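Long-range contacts in putrescine aminotransferase (Halomonas elongata DSM 2581, PDB 6GWI), which probably transfers the amino group of putrescine and related amines to a keto acceptor, using pyridoxal-5'-phosphate as cofactor: residues 7-12 with 26-32; 64-69 with 288-292; 194-199 with 235-239; 229-233 with 371-377. The contacts are given in a common frame with arbitrary orientation. Residues are numbered along the deposited sequence.

Overall arrangement
Contact 2 is buried at the subunit interface; contact 1, more peripheral with exposed residues, also touches the second subunit. Contacts 3 and 4 meet no other chain of the assembly and share the connection from strand 217-222 into the start of helix 238-248. Contact 4, its centre about 11 Å from that of the chain, is the most central, has no exposed touching residue, and joins that connection to the C-terminal antiparallel sheet. Contact 3, partly exposed and across the chain's centre from contacts 1 and 2, fixes it to helix 194-212. In contacts 1 to 4 respectively, glutamine (with a water besides), tyrosine, serine and arginine side chains bond the main chain.

Contact 1: 7-12 with 26-32; sequences YQALDR and GEEGSRV
Segment 7-12 is helical, part of helix 4-14, with Asp11 N to Tyr7 O and Arg12 N to Gln8 O bonds of 2.8 Å each. Segment 26-32 finishes helix 22-28, turns at Gly29 (phi 94°, psi 125°) and enters strand 31-37. The closest CA pairs are Arg12 with Gly26 at 5.4 Å, Gln8 with Ser30 at 5.8 Å and Tyr7 with Val32 at 7.3 Å, so the two run in opposite senses. Gly26 and Gly29 suit their places: a CB on Gly26 would strike Arg12 NE, and one on Gly29 would strike Gln8 NE2 and crowd the preceding carbonyl. Gln8, chi1 m and chi2 t, donates a hydrogen bond from NE2 to Ser30 O (2.8 Å, 166°). A water accepts from Ser30 N (2.9 Å) and donates to Gln8 O (3.1 Å). Tyr7 CB packs on Val32 CG2 at 3.8 Å. The extended Arg12, with chi1 to chi3 all t, lays one guanidinium face over Gly26 O, with Arg12 CZ 3.2 Å away. Asp11 OD2 lies 4.0 Å from Ser30 CB, but its carboxylate hydrogen-bonds His15 and His17 of its own chain and Thr89 of the second subunit. Arg31 and Val32 pair with a strand of that subunit in a parallel ladder. One amide and one water satisfy main-chain atoms and fasten the N-terminal helix beside an intersubunit sheet, with an apolar patch at Val32.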
# COMPACT_ATOMS: atom_id res chain seq x y z
N TYR B 7 11.72 -0.43 25.40
CA TYR B 7 11.28 -0.24 24.03
C TYR B 7 12.32 -0.73 23.04
O TYR B 7 12.01 -1.45 22.08
CB TYR B 7 10.99 1.25 23.77
CG TYR B 7 9.67 1.72 24.32
CD1 TYR B 7 8.48 1.11 23.94
CD2 TYR B 7 9.60 2.79 25.20
CE1 TYR B 7 7.27 1.54 24.42
CE2 TYR B 7 8.38 3.23 25.70
CZ TYR B 7 7.22 2.60 25.30
OH TYR B 7 5.99 3.01 25.78
N GLN B 8 13.58 -0.34 23.25
CA GLN B 8 14.64 -0.69 22.30
C GLN B 8 14.82 -2.20 22.22
O GLN B 8 15.02 -2.75 21.13
CB GLN B 8 15.95 -0.00 22.70
CG GLN B 8 15.92 1.52 22.57
CD GLN B 8 17.21 2.18 23.05
OE1 GLN B 8 17.76 1.81 24.08
NE2 GLN B 8 17.69 3.16 22.29
N ALA B 9 14.76 -2.88 23.37
CA ALA B 9 14.98 -4.33 23.37
C ALA B 9 13.85 -5.06 22.66
O ALA B 9 14.09 -5.96 21.84
CB ALA B 9 15.14 -4.83 24.80
N LEU B 10 12.59 -4.69 22.95
CA LEU B 10 11.46 -5.28 22.24
C LEU B 10 11.52 -4.95 20.76
O LEU B 10 11.28 -5.81 19.91
CB LEU B 10 10.14 -4.78 22.83
CG LEU B 10 9.65 -5.40 24.13
CD1 LEU B 10 8.35 -4.73 24.55
CD2 LEU B 10 9.47 -6.91 24.02
N ASP B 11 11.83 -3.69 20.43
CA ASP B 11 11.91 -3.29 19.03
C ASP B 11 12.99 -4.08 18.31
O ASP B 11 12.78 -4.55 17.19
CB ASP B 11 12.20 -1.80 18.94
CG ASP B 11 11.91 -1.25 17.56
OD1 ASP B 11 10.72 -1.08 17.23
OD2 ASP B 11 12.87 -1.02 16.80
N ARG B 12 14.16 -4.23 18.94
CA ARG B 12 15.22 -5.02 18.33
C ARG B 12 14.75 -6.45 18.08
O ARG B 12 15.09 -7.05 17.06
CB ARG B 12 16.46 -5.01 19.23
CG ARG B 12 17.68 -5.65 18.60
CD ARG B 12 18.79 -5.80 19.61
NE ARG B 12 20.06 -6.12 18.96
CZ ARG B 12 21.22 -6.20 19.60
NH1 ARG B 12 21.28 -6.01 20.91
NH2 ARG B 12 22.33 -6.50 18.93
N GLY B 26 20.22 -2.40 15.61
CA GLY B 26 20.08 -3.20 16.81
C GLY B 26 21.24 -3.01 17.78
O GLY B 26 21.05 -3.04 19.00
N GLU B 27 22.45 -2.82 17.25
CA GLU B 27 23.61 -2.62 18.10
C GLU B 27 23.66 -1.23 18.72
O GLU B 27 24.11 -1.08 19.86
CB GLU B 27 24.90 -2.88 17.31
CG GLU B 27 25.15 -4.35 17.01
CD GLU B 27 26.20 -4.55 15.93
OE1 GLU B 27 26.63 -3.56 15.30
OE2 GLU B 27 26.61 -5.71 15.71
N GLU B 28 23.21 -0.21 18.00
CA GLU B 28 23.26 1.15 18.54
C GLU B 28 22.01 1.53 19.32
O GLU B 28 22.08 2.39 20.20
CB GLU B 28 23.53 2.17 17.43
CG GLU B 28 22.59 2.14 16.25
CD GLU B 28 23.22 2.75 15.01
OE1 GLU B 28 22.47 3.14 14.09
OE2 GLU B 28 24.46 2.85 14.95
N GLY B 29 20.87 0.89 19.03
CA GLY B 29 19.64 1.19 19.73
C GLY B 29 18.77 2.21 19.04
O GLY B 29 19.22 3.32 18.74
N SER B 30 17.51 1.85 18.78
CA SER B 30 16.61 2.75 18.08
C SER B 30 16.19 3.92 18.96
O SER B 30 16.01 3.78 20.17
CB SER B 30 15.36 1.98 17.62
OG SER B 30 14.62 2.72 16.66
N ARG B 31 16.04 5.08 18.33
CA ARG B 31 15.37 6.21 18.94
C ARG B 31 13.89 5.90 19.05
O ARG B 31 13.31 5.23 18.19
CB ARG B 31 15.59 7.45 18.08
CG ARG B 31 17.04 7.89 17.95
CD ARG B 31 17.19 8.72 16.68
NE ARG B 31 18.58 9.10 16.40
CZ ARG B 31 19.01 9.51 15.21
NH1 ARG B 31 20.28 9.85 15.05
NH2 ARG B 31 18.19 9.53 14.16
N VAL B 32 13.25 6.39 20.11
CA VAL B 32 11.85 6.10 20.37
C VAL B 32 11.11 7.43 20.43
O VAL B 32 11.29 8.20 21.38
CB VAL B 32 11.65 5.29 21.66
CG1 VAL B 32 10.19 4.90 21.80
CG2 VAL B 32 12.53 4.05 21.66
O HOH W 1 16.46 -0.86 19.17

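Contact 2: 64-69 with 288-292; sequences GRRELV and SSGYL
Tyr291 and Leu68 give up most of the surface lost here, 101 and 60 Å². Tyr291 closes a type I' turn from Ser288 (Tyr291 N to Ser288 O, 3.0 Å), with Ser289 and Gly290 at positive phi. The turn lies just after Lys285 of the pyridoxal-5'-phosphate pocket, the Ser288 side chain about 9 Å from the cofactor. Opposite, Arg65 is the N-cap residue of helix 66-78, and Leu68 lies in its first turn, its CA 7.5 Å from that of Tyr291. With chi1 m and chi2 56°, the phenol points at the helix start: Arg65 N donates to Tyr291 OH (3.0 Å, 174°), and the hydroxyl hydrogen-bonds Gly62 O. Leu68, chi1 m and chi2 t, sets CD1 over the ring, 3.5 Å from its centroid and 9° off the normal, a CH-pi contact. Pro80 of the second subunit also packs on Tyr291. Tyrosine suits this buried place beside the subunit interface: its ring offers leucine an apolar face while its hydroxyl accepts from a main-chain NH.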
# COMPACT_ATOMS: atom_id res chain seq x y z
N GLY B 64 -0.88 17.89 16.26
CA GLY B 64 -1.83 18.43 17.20
C GLY B 64 -3.03 19.15 16.60
O GLY B 64 -3.66 19.94 17.30
N ARG B 65 -3.38 18.88 15.34
CA ARG B 65 -4.55 19.51 14.73
C ARG B 65 -5.80 18.80 15.22
O ARG B 65 -6.13 17.70 14.75
CB ARG B 65 -4.46 19.49 13.21
CG ARG B 65 -3.42 20.42 12.60
CD ARG B 65 -3.62 21.88 13.02
NE ARG B 65 -4.96 22.39 12.73
CZ ARG B 65 -5.25 23.39 11.90
NH1 ARG B 65 -4.29 24.03 11.24
NH2 ARG B 65 -6.51 23.76 11.72
N ARG B 66 -6.51 19.43 16.15
CA ARG B 66 -7.70 18.82 16.74
C ARG B 66 -8.72 18.45 15.67
O ARG B 66 -9.39 17.42 15.78
CB ARG B 66 -8.32 19.77 17.76
CG ARG B 66 -8.89 19.07 19.00
CD ARG B 66 -10.29 19.56 19.34
NE ARG B 66 -10.34 20.35 20.58
CZ ARG B 66 -11.35 21.14 20.92
NH1 ARG B 66 -11.31 21.81 22.06
NH2 ARG B 66 -12.40 21.27 20.11
N GLU B 67 -8.85 19.28 14.62
CA GLU B 67 -9.89 19.04 13.62
C GLU B 67 -9.67 17.72 12.90
O GLU B 67 -10.64 17.03 12.55
CB GLU B 67 -9.92 20.19 12.61
CG GLU B 67 -10.30 21.54 13.18
CD GLU B 67 -9.10 22.41 13.47
OE1 GLU B 67 -8.01 21.86 13.74
OE2 GLU B 67 -9.24 23.65 13.42
N LEU B 68 -8.42 17.35 12.63
CA LEU B 68 -8.15 16.08 11.98
C LEU B 68 -8.47 14.91 12.91
O LEU B 68 -8.98 13.88 12.46
CB LEU B 68 -6.69 16.01 11.52
CG LEU B 68 -6.25 17.00 10.44
CD1 LEU B 68 -4.85 16.64 9.97
CD2 LEU B 68 -7.21 17.06 9.27
N VAL B 69 -8.17 15.06 14.20
CA VAL B 69 -8.53 14.02 15.17
C VAL B 69 -10.04 13.86 15.21
O VAL B 69 -10.57 12.74 15.22
CB VAL B 69 -7.97 14.37 16.56
CG1 VAL B 69 -8.29 13.26 17.55
CG2 VAL B 69 -6.47 14.60 16.49
N SER B 288 -3.10 13.83 3.53
CA SER B 288 -3.76 13.71 4.82
C SER B 288 -2.93 14.31 5.96
O SER B 288 -3.21 14.04 7.13
CB SER B 288 -4.07 12.24 5.11
OG SER B 288 -2.87 11.49 5.18
N SER B 289 -1.92 15.11 5.63
CA SER B 289 -0.90 15.53 6.59
C SER B 289 -0.32 14.32 7.33
O SER B 289 0.18 14.43 8.45
CB SER B 289 -1.43 16.56 7.59
OG SER B 289 -1.53 17.84 7.00
N GLY B 290 -0.38 13.15 6.69
CA GLY B 290 0.13 11.94 7.29
C GLY B 290 -0.68 11.38 8.44
O GLY B 290 -0.29 10.35 9.00
N TYR B 291 -1.77 12.03 8.84
CA TYR B 291 -2.51 11.58 10.01
C TYR B 291 -3.10 10.18 9.81
O TYR B 291 -3.23 9.43 10.78
CB TYR B 291 -3.62 12.57 10.35
CG TYR B 291 -3.16 13.71 11.23
CD1 TYR B 291 -2.10 14.53 10.85
CD2 TYR B 291 -3.78 13.97 12.44
CE1 TYR B 291 -1.69 15.57 11.65
CE2 TYR B 291 -3.37 15.01 13.25
CZ TYR B 291 -2.32 15.81 12.85
OH TYR B 291 -1.91 16.85 13.66
N LEU B 292 -3.47 9.82 8.59
CA LEU B 292 -3.90 8.46 8.30
C LEU B 292 -3.44 8.11 6.89
O LEU B 292 -3.31 9.00 6.04
CB LEU B 292 -5.42 8.29 8.42
CG LEU B 292 -6.01 8.31 9.84
CD1 LEU B 292 -7.52 8.14 9.78
CD2 LEU B 292 -5.39 7.22 10.73

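Contact 3: 194-199 with 235-239; sequences PEAFGQ and PESYW
This is a close meeting of a helix with the lead-in to another, in the large domain of a fold-type I PLP enzyme. Helix 194-212, the crossover of a beta-alpha-beta unit joining parallel strands 177-180 and 217-222, carries Gly198 in its first turns, its CA only 4.2 Å from that of Tyr238. Glycine is what permits this: a CB would fall 2.1 Å from Ser237 OG. Into the gap goes Ser237, chi1 p, whose OG donates to Glu195 O (2.7 Å) and sits 3.3 Å from Gly198 CA. Pro235 fills the next space, its CB 3.1 Å from Pro194 O, its CG at the ring edge of Phe197, 4.1 Å from CD2. The ring of Tyr238, chi1 t, turns its edge to Gly198 O, 3.4 Å from CD1. Tyr238 N hydrogen-bonds Pro235 O at 3.0 Å. Tyr238 OH hydrogen-bonds Arg146, while Tyr238 and Trp239 rest on Phe220 of strand 217-222, so helix 238-248 lies against the parallel sheet with helix 194-212 beside its start.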
# COMPACT_ATOMS: atom_id res chain seq x y z
N PRO B 194 23.64 26.62 -15.75
CA PRO B 194 22.37 25.95 -15.44
C PRO B 194 21.39 25.90 -16.61
O PRO B 194 20.71 24.89 -16.80
CB PRO B 194 21.82 26.78 -14.26
CG PRO B 194 23.06 27.28 -13.58
CD PRO B 194 24.04 27.57 -14.69
N GLU B 195 21.30 26.98 -17.40
CA GLU B 195 20.38 26.99 -18.53
C GLU B 195 20.73 25.90 -19.54
O GLU B 195 19.87 25.12 -19.96
CB GLU B 195 20.36 28.36 -19.19
CG GLU B 195 19.52 28.42 -20.46
CD GLU B 195 19.30 29.84 -20.97
OE1 GLU B 195 19.61 30.79 -20.22
OE2 GLU B 195 18.83 30.00 -22.11
N ALA B 196 22.00 25.84 -19.95
CA ALA B 196 22.42 24.83 -20.92
C ALA B 196 22.26 23.42 -20.35
O ALA B 196 21.86 22.50 -21.06
CB ALA B 196 23.87 25.06 -21.34
N PHE B 197 22.57 23.25 -19.06
CA PHE B 197 22.43 21.93 -18.44
C PHE B 197 20.98 21.47 -18.47
O PHE B 197 20.69 20.31 -18.80
CB PHE B 197 22.95 21.98 -17.01
CG PHE B 197 22.92 20.65 -16.32
CD1 PHE B 197 23.73 19.61 -16.75
CD2 PHE B 197 22.09 20.43 -15.23
CE1 PHE B 197 23.72 18.39 -16.11
CE2 PHE B 197 22.07 19.21 -14.59
CZ PHE B 197 22.88 18.19 -15.03
N GLY B 198 20.04 22.35 -18.12
CA GLY B 198 18.64 21.98 -18.14
C GLY B 198 18.20 21.49 -19.51
O GLY B 198 17.42 20.53 -19.61
N GLN B 199 18.69 22.12 -20.57
CA GLN B 199 18.31 21.72 -21.92
C GLN B 199 18.94 20.39 -22.30
O GLN B 199 18.31 19.56 -22.96
CB GLN B 199 18.69 22.82 -22.90
CG GLN B 199 17.94 24.12 -22.64
CD GLN B 199 18.47 25.29 -23.43
OE1 GLN B 199 19.63 25.30 -23.85
NE2 GLN B 199 17.63 26.29 -23.65
N PRO B 235 17.12 23.20 -13.17
CA PRO B 235 17.24 24.54 -13.76
C PRO B 235 15.91 24.98 -14.35
O PRO B 235 15.07 24.17 -14.74
CB PRO B 235 18.31 24.37 -14.85
CG PRO B 235 19.08 23.15 -14.45
CD PRO B 235 18.14 22.26 -13.69
N GLU B 236 15.72 26.30 -14.39
CA GLU B 236 14.47 26.85 -14.91
C GLU B 236 14.25 26.50 -16.37
O GLU B 236 13.10 26.53 -16.84
CB GLU B 236 14.45 28.37 -14.72
CG GLU B 236 14.40 28.79 -13.26
CD GLU B 236 14.45 30.30 -13.07
OE1 GLU B 236 14.34 31.03 -14.08
OE2 GLU B 236 14.59 30.75 -11.92
N SER B 237 15.31 26.17 -17.11
CA SER B 237 15.21 25.77 -18.50
C SER B 237 14.71 24.35 -18.69
O SER B 237 14.31 23.98 -19.80
CB SER B 237 16.57 25.92 -19.18
OG SER B 237 17.51 25.02 -18.61
N TYR B 238 14.71 23.53 -17.63
CA TYR B 238 14.50 22.10 -17.80
C TYR B 238 13.07 21.79 -18.24
O TYR B 238 12.85 21.18 -19.29
CB TYR B 238 14.85 21.36 -16.51
CG TYR B 238 14.59 19.87 -16.56
CD1 TYR B 238 15.40 19.03 -17.31
CD2 TYR B 238 13.53 19.31 -15.86
CE1 TYR B 238 15.17 17.67 -17.36
CE2 TYR B 238 13.29 17.95 -15.90
CZ TYR B 238 14.11 17.13 -16.65
OH TYR B 238 13.86 15.78 -16.69
N TRP B 239 12.09 22.19 -17.44
CA TRP B 239 10.73 21.76 -17.70
C TRP B 239 10.15 22.38 -18.96
O TRP B 239 9.40 21.71 -19.68
CB TRP B 239 9.83 22.04 -16.49
CG TRP B 239 9.92 20.95 -15.45
CD1 TRP B 239 10.39 21.06 -14.17
CD2 TRP B 239 9.56 19.57 -15.63
NE1 TRP B 239 10.32 19.85 -13.54
CE2 TRP B 239 9.82 18.92 -14.41
CE3 TRP B 239 9.03 18.84 -16.69
CZ2 TRP B 239 9.57 17.56 -14.22
CZ3 TRP B 239 8.78 17.49 -16.51
CH2 TRP B 239 9.05 16.86 -15.28

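Contact 4: 229-233 with 371-377; sequences GGAIM and RSLGLMG
Arg371 binds two successive carbonyls of segment 229-233: NE donates to Ala231 O (2.8 Å, 171°) and NH2 to Gly230 O (2.9 Å, 141°), with a second, weak bond from NH2 to Ala231 O (3.4 Å). Chi1 p followed by chi2 and chi3 t carries the guanidinium out edge-on to both oxygens; its NH1 forms salt bridges with Glu369 and Glu380. Gly230 takes phi 133°, psi 29°, where a side chain would jam the preceding carbonyl, and Ala231 adopts a left-handed 49°, 57°. The partner is a beta hairpin: strands 367-373 and 376-381 meet around Gly374 and Leu375, closed by Leu373 N to Met376 O (2.8 Å) and Met376 N to Leu373 O (3.0 Å). Nearest CA pairs are Ala231 with Gly377 at 6.6 Å and Met233 with Leu373 at 7.8 Å. Met233, chi1 m, buries 114 Å² along the hairpin, with SD 3.6 Å from Arg371 CD, CE 3.5 Å from Met376 O, and CG 4.2 Å from Leu373 CB. Small Ala231 places CB 3.7 Å from SD of Met376, whose side chain is about 9 Å from the cofactor. The loop, which follows Glu223 of the pyridoxal-5'-phosphate pocket and leads to helix 238-248, is held against one face of the C-terminal antiparallel sheet, with Ala231 touching Ile420 of strand 418-421, while helix 342-359 packs on Ser372, whose CB points away from the loop, and on Leu375.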
# COMPACT_ATOMS: atom_id res chain seq x y z
N GLY B 229 15.73 11.85 -3.46
CA GLY B 229 17.02 11.91 -4.11
C GLY B 229 17.86 13.11 -3.74
O GLY B 229 19.04 13.15 -4.12
N GLY B 230 17.30 14.09 -3.02
CA GLY B 230 18.10 15.17 -2.48
C GLY B 230 17.56 16.57 -2.68
O GLY B 230 18.35 17.52 -2.76
N ALA B 231 16.24 16.72 -2.76
CA ALA B 231 15.61 18.03 -2.93
C ALA B 231 16.27 18.81 -4.07
O ALA B 231 16.77 19.92 -3.89
CB ALA B 231 15.64 18.83 -1.63
N ILE B 232 16.26 18.19 -5.24
CA ILE B 232 16.98 18.70 -6.40
C ILE B 232 15.99 19.45 -7.27
O ILE B 232 15.21 18.86 -8.02
CB ILE B 232 17.66 17.56 -7.18
CG1 ILE B 232 18.59 16.79 -6.25
CG2 ILE B 232 18.42 18.12 -8.38
CD1 ILE B 232 19.21 15.58 -6.88
N MET B 233 15.99 20.77 -7.16
CA MET B 233 15.21 21.59 -8.07
C MET B 233 15.94 21.70 -9.41
O MET B 233 17.14 22.00 -9.42
CB MET B 233 14.97 22.98 -7.48
CG MET B 233 14.28 22.95 -6.13
SD MET B 233 15.36 23.47 -4.79
CE MET B 233 14.48 22.84 -3.36
N ARG B 371 19.84 26.06 -1.54
CA ARG B 371 18.72 26.21 -2.45
C ARG B 371 17.42 25.88 -1.73
O ARG B 371 17.38 25.03 -0.84
CB ARG B 371 18.87 25.29 -3.68
CG ARG B 371 18.98 23.81 -3.34
CD ARG B 371 18.95 22.95 -4.59
NE ARG B 371 19.02 21.52 -4.27
CZ ARG B 371 20.15 20.83 -4.13
NH1 ARG B 371 21.33 21.43 -4.29
NH2 ARG B 371 20.10 19.54 -3.83
N SER B 372 16.35 26.56 -2.12
CA SER B 372 15.05 26.30 -1.54
C SER B 372 13.97 26.69 -2.53
O SER B 372 14.19 27.52 -3.42
CB SER B 372 14.85 27.03 -0.21
OG SER B 372 14.77 28.43 -0.40
N LEU B 373 12.80 26.08 -2.37
CA LEU B 373 11.61 26.42 -3.14
C LEU B 373 10.42 26.09 -2.26
O LEU B 373 10.31 24.96 -1.77
CB LEU B 373 11.55 25.65 -4.46
CG LEU B 373 10.31 25.88 -5.32
CD1 LEU B 373 10.13 27.35 -5.67
CD2 LEU B 373 10.37 25.04 -6.59
N GLY B 374 9.53 27.06 -2.06
CA GLY B 374 8.50 26.87 -1.05
C GLY B 374 9.15 26.54 0.27
O GLY B 374 10.05 27.24 0.74
N LEU B 375 8.70 25.45 0.90
CA LEU B 375 9.29 24.97 2.14
C LEU B 375 10.03 23.65 1.94
O LEU B 375 9.95 22.73 2.76
CB LEU B 375 8.24 24.85 3.24
CG LEU B 375 7.73 26.19 3.77
CD1 LEU B 375 6.56 26.00 4.73
CD2 LEU B 375 8.84 27.00 4.45
N MET B 376 10.77 23.55 0.83
CA MET B 376 11.76 22.50 0.62
C MET B 376 13.10 23.19 0.43
O MET B 376 13.20 24.14 -0.35
CB MET B 376 11.43 21.64 -0.61
CG MET B 376 12.40 20.48 -0.84
SD MET B 376 12.11 19.57 -2.37
CE MET B 376 10.39 19.09 -2.20
N GLY B 377 14.12 22.72 1.13
CA GLY B 377 15.43 23.34 1.05
C GLY B 377 16.53 22.29 1.13
O GLY B 377 16.33 21.18 1.61